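Local coordinates for protein IroE-like serine hydrolase (Shewanella oneidensis, PDB 3GFF) that probably hydrolyses ester bonds as an IroE-like serine hydrolase of the esterase D family, built on an alpha/beta-hydrolase fold, at residues Val45-Asp50 / Val79-Thr84. Sequence-based numbering, arbitrary orientation.
Sequences VVYLLD and VGIHNT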
loop_
_atom_site.group_PDB
_atom_site.type_symbol
_atom_site.label_atom_id
_atom_site.label_comp_id
_atom_site.label_asym_id
_atom_site.label_seq_id
_atom_site.Cartn_x
_atom_site.Cartn_y
_atom_site.Cartn_z
ATOM N N VAL A 45 9.016 -10.714 -14.481
ATOM C CA VAL A 45 9.558 -11.042 -13.176
ATOM C C VAL A 45 9.963 -9.753 -12.497
ATOM O O VAL A 45 10.740 -8.967 -13.048
ATOM C CB VAL A 45 10.769 -11.994 -13.258
ATOM C CG1 VAL A 45 11.237 -12.429 -11.796
ATOM C CG2 VAL A 45 10.449 -13.220 -14.127
ATOM N N VAL A 46 9.427 -9.540 -11.295
ATOM C CA VAL A 46 9.762 -8.352 -10.502
ATOM C C VAL A 46 10.674 -8.834 -9.387
ATOM O O VAL A 46 10.282 -9.589 -8.487
ATOM C CB VAL A 46 8.501 -7.568 -9.990
ATOM C CG1 VAL A 46 8.912 -6.405 -9.125
ATOM C CG2 VAL A 46 7.668 -6.992 -11.187
ATOM N N TYR A 47 11.929 -8.432 -9.482
ATOM C CA TYR A 47 12.928 -8.777 -8.450
ATOM C C TYR A 47 12.968 -7.701 -7.374
ATOM O O TYR A 47 13.221 -6.555 -7.687
ATOM C CB TYR A 47 14.310 -8.901 -9.080
ATOM C CG TYR A 47 14.521 -10.144 -9.939
ATOM C CD1 TYR A 47 14.174 -10.141 -11.278
ATOM C CD2 TYR A 47 15.150 -11.278 -9.432
ATOM C CE1 TYR A 47 14.405 -11.211 -12.071
ATOM C CE2 TYR A 47 15.375 -12.375 -10.212
ATOM C CZ TYR A 47 14.994 -12.338 -11.540
ATOM O OH TYR A 47 15.204 -13.394 -12.382
ATOM N N LEU A 48 12.703 -8.072 -6.120
ATOM C CA LEU A 48 12.722 -7.133 -4.998
ATOM C C LEU A 48 13.970 -7.381 -4.115
ATOM O O LEU A 48 14.164 -8.496 -3.612
ATOM C CB LEU A 48 11.468 -7.298 -4.126
ATOM C CG LEU A 48 10.093 -7.331 -4.815
ATOM C CD1 LEU A 48 9.042 -7.662 -3.766
ATOM C CD2 LEU A 48 9.766 -5.965 -5.572
ATOM N N LEU A 49 14.806 -6.345 -3.963
ATOM C CA LEU A 49 15.951 -6.387 -3.065
ATOM C C LEU A 49 15.463 -6.172 -1.634
ATOM O O LEU A 49 14.315 -5.773 -1.435
ATOM C CB LEU A 49 16.969 -5.317 -3.440
ATOM C CG LEU A 49 17.570 -5.463 -4.837
ATOM C CD1 LEU A 49 18.637 -4.419 -5.067
ATOM C CD2 LEU A 49 18.119 -6.864 -5.053
ATOM N N ASP A 50 16.346 -6.430 -0.661
ATOM C CA ASP A 50 16.024 -6.363 0.769
ATOM C C ASP A 50 14.820 -7.206 1.084
ATOM O O ASP A 50 13.961 -6.794 1.855
ATOM C CB ASP A 50 15.791 -4.920 1.230
ATOM C CG ASP A 50 17.056 -4.145 1.312
ATOM O OD1 ASP A 50 18.036 -4.716 1.867
ATOM O OD2 ASP A 50 17.077 -3.002 0.824
ATOM N N VAL A 79 10.067 -12.115 -7.188
ATOM C CA VAL A 79 11.241 -12.723 -6.594
ATOM C C VAL A 79 11.821 -11.776 -5.534
ATOM O O VAL A 79 12.217 -10.686 -5.866
ATOM C CB VAL A 79 12.324 -13.043 -7.643
ATOM C CG1 VAL A 79 13.558 -13.655 -6.953
ATOM C CG2 VAL A 79 11.777 -14.028 -8.629
ATOM N N GLY A 80 11.819 -12.198 -4.264
ATOM C CA GLY A 80 12.420 -11.436 -3.157
ATOM C C GLY A 80 13.798 -12.005 -2.822
ATOM O O GLY A 80 13.934 -13.196 -2.521
ATOM N N ILE A 81 14.826 -11.167 -2.873
ATOM C CA ILE A 81 16.190 -11.635 -2.618
ATOM C C ILE A 81 16.631 -11.282 -1.194
ATOM O O ILE A 81 16.630 -10.126 -0.803
ATOM C CB ILE A 81 17.188 -11.070 -3.686
ATOM C CG1 ILE A 81 16.653 -11.327 -5.085
ATOM C CG2 ILE A 81 18.614 -11.705 -3.561
ATOM C CD1 ILE A 81 17.490 -10.708 -6.163
ATOM N N HIS A 82 16.998 -12.277 -0.395
ATOM C CA HIS A 82 17.427 -11.960 0.947
ATOM C C HIS A 82 18.877 -11.569 0.932
ATOM O O HIS A 82 19.616 -11.981 0.051
ATOM C CB HIS A 82 17.252 -13.106 1.931
ATOM C CG HIS A 82 15.846 -13.541 2.079
ATOM N ND1 HIS A 82 15.490 -14.628 2.834
ATOM C CD2 HIS A 82 14.704 -13.072 1.518
ATOM C CE1 HIS A 82 14.177 -14.784 2.776
ATOM N NE2 HIS A 82 13.678 -13.855 1.977
ATOM N N ASN A 83 19.251 -10.777 1.932
ATOM C CA ASN A 83 20.608 -10.364 2.157
ATOM C C ASN A 83 21.403 -11.310 3.059
ATOM O O ASN A 83 20.863 -12.072 3.871
ATOM C CB ASN A 83 20.626 -8.992 2.830
ATOM C CG ASN A 83 20.371 -7.879 1.874
ATOM O OD1 ASN A 83 21.034 -7.783 0.852
ATOM N ND2 ASN A 83 19.459 -7.000 2.217
ATOM N N THR A 84 22.711 -11.263 2.866
ATOM C CA THR A 84 23.642 -11.904 3.773
ATOM C C THR A 84 24.478 -10.670 4.209
ATOM O O THR A 84 24.181 -10.048 5.231
ATOM C CB THR A 84 24.435 -12.988 3.078
ATOM O OG1 THR A 84 25.241 -12.408 2.059
ATOM C CG2 THR A 84 23.490 -14.041 2.455
#
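Two neighbouring parallel strands of the central alpha/beta-hydrolase sheet meet where Val46 to Leu48 run beside Val79 to Ile81, the two ends of a beta-alpha-beta crossover whose connection contains helix 51-65. Three nearly straight backbone hydrogen bonds join them: Val79 N to Val46 O at 2.8 Å, Leu48 N to Val79 O at 2.7 Å, and Ile81 N to Leu48 O at 2.8 Å. Leu48 O is also approached by Gly80 CA.

Val45, Tyr47, Val79 and Ile81 put their side chains on one face of the sheet. With CG anti to the carbonyl carbon (chi1 -72°), the Tyr47 ring stands beside Val79, both side chains pointing the same way; its CD2 comes obliquely to Val79 CB at 3.8 Å, while CE2 rests against CG1. The other methyl, Val79 CG2, meets Val45 CG1 at 3.6 Å. Ile81 CD1 fills the next place along, 4.1 Å from Tyr47 CD2 and the same from Leu49 CD2. An alanine in place of Tyr47 would probably open a gap beside Val79 and leave Ile81 CD1 without its ring neighbour.

Beyond the strands the two segments stay linked by a polar pair, Asn83 ND2 giving a weak, bent bond to Asp50 OD1 at 2.7 Å, with the amide and carboxylate planes 64° apart. That same oxygen is shared with Arg86, whose salt bridge is the stronger of the two interactions.

Helix 114-132 lies over the Tyr47 face, touching Tyr47 with Ala126, Val79 with Ile129 and Ile81 with Leu125, while strand 138-144 hydrogen-bonds to Val45 and Tyr47 along the far edge of strand 43-48.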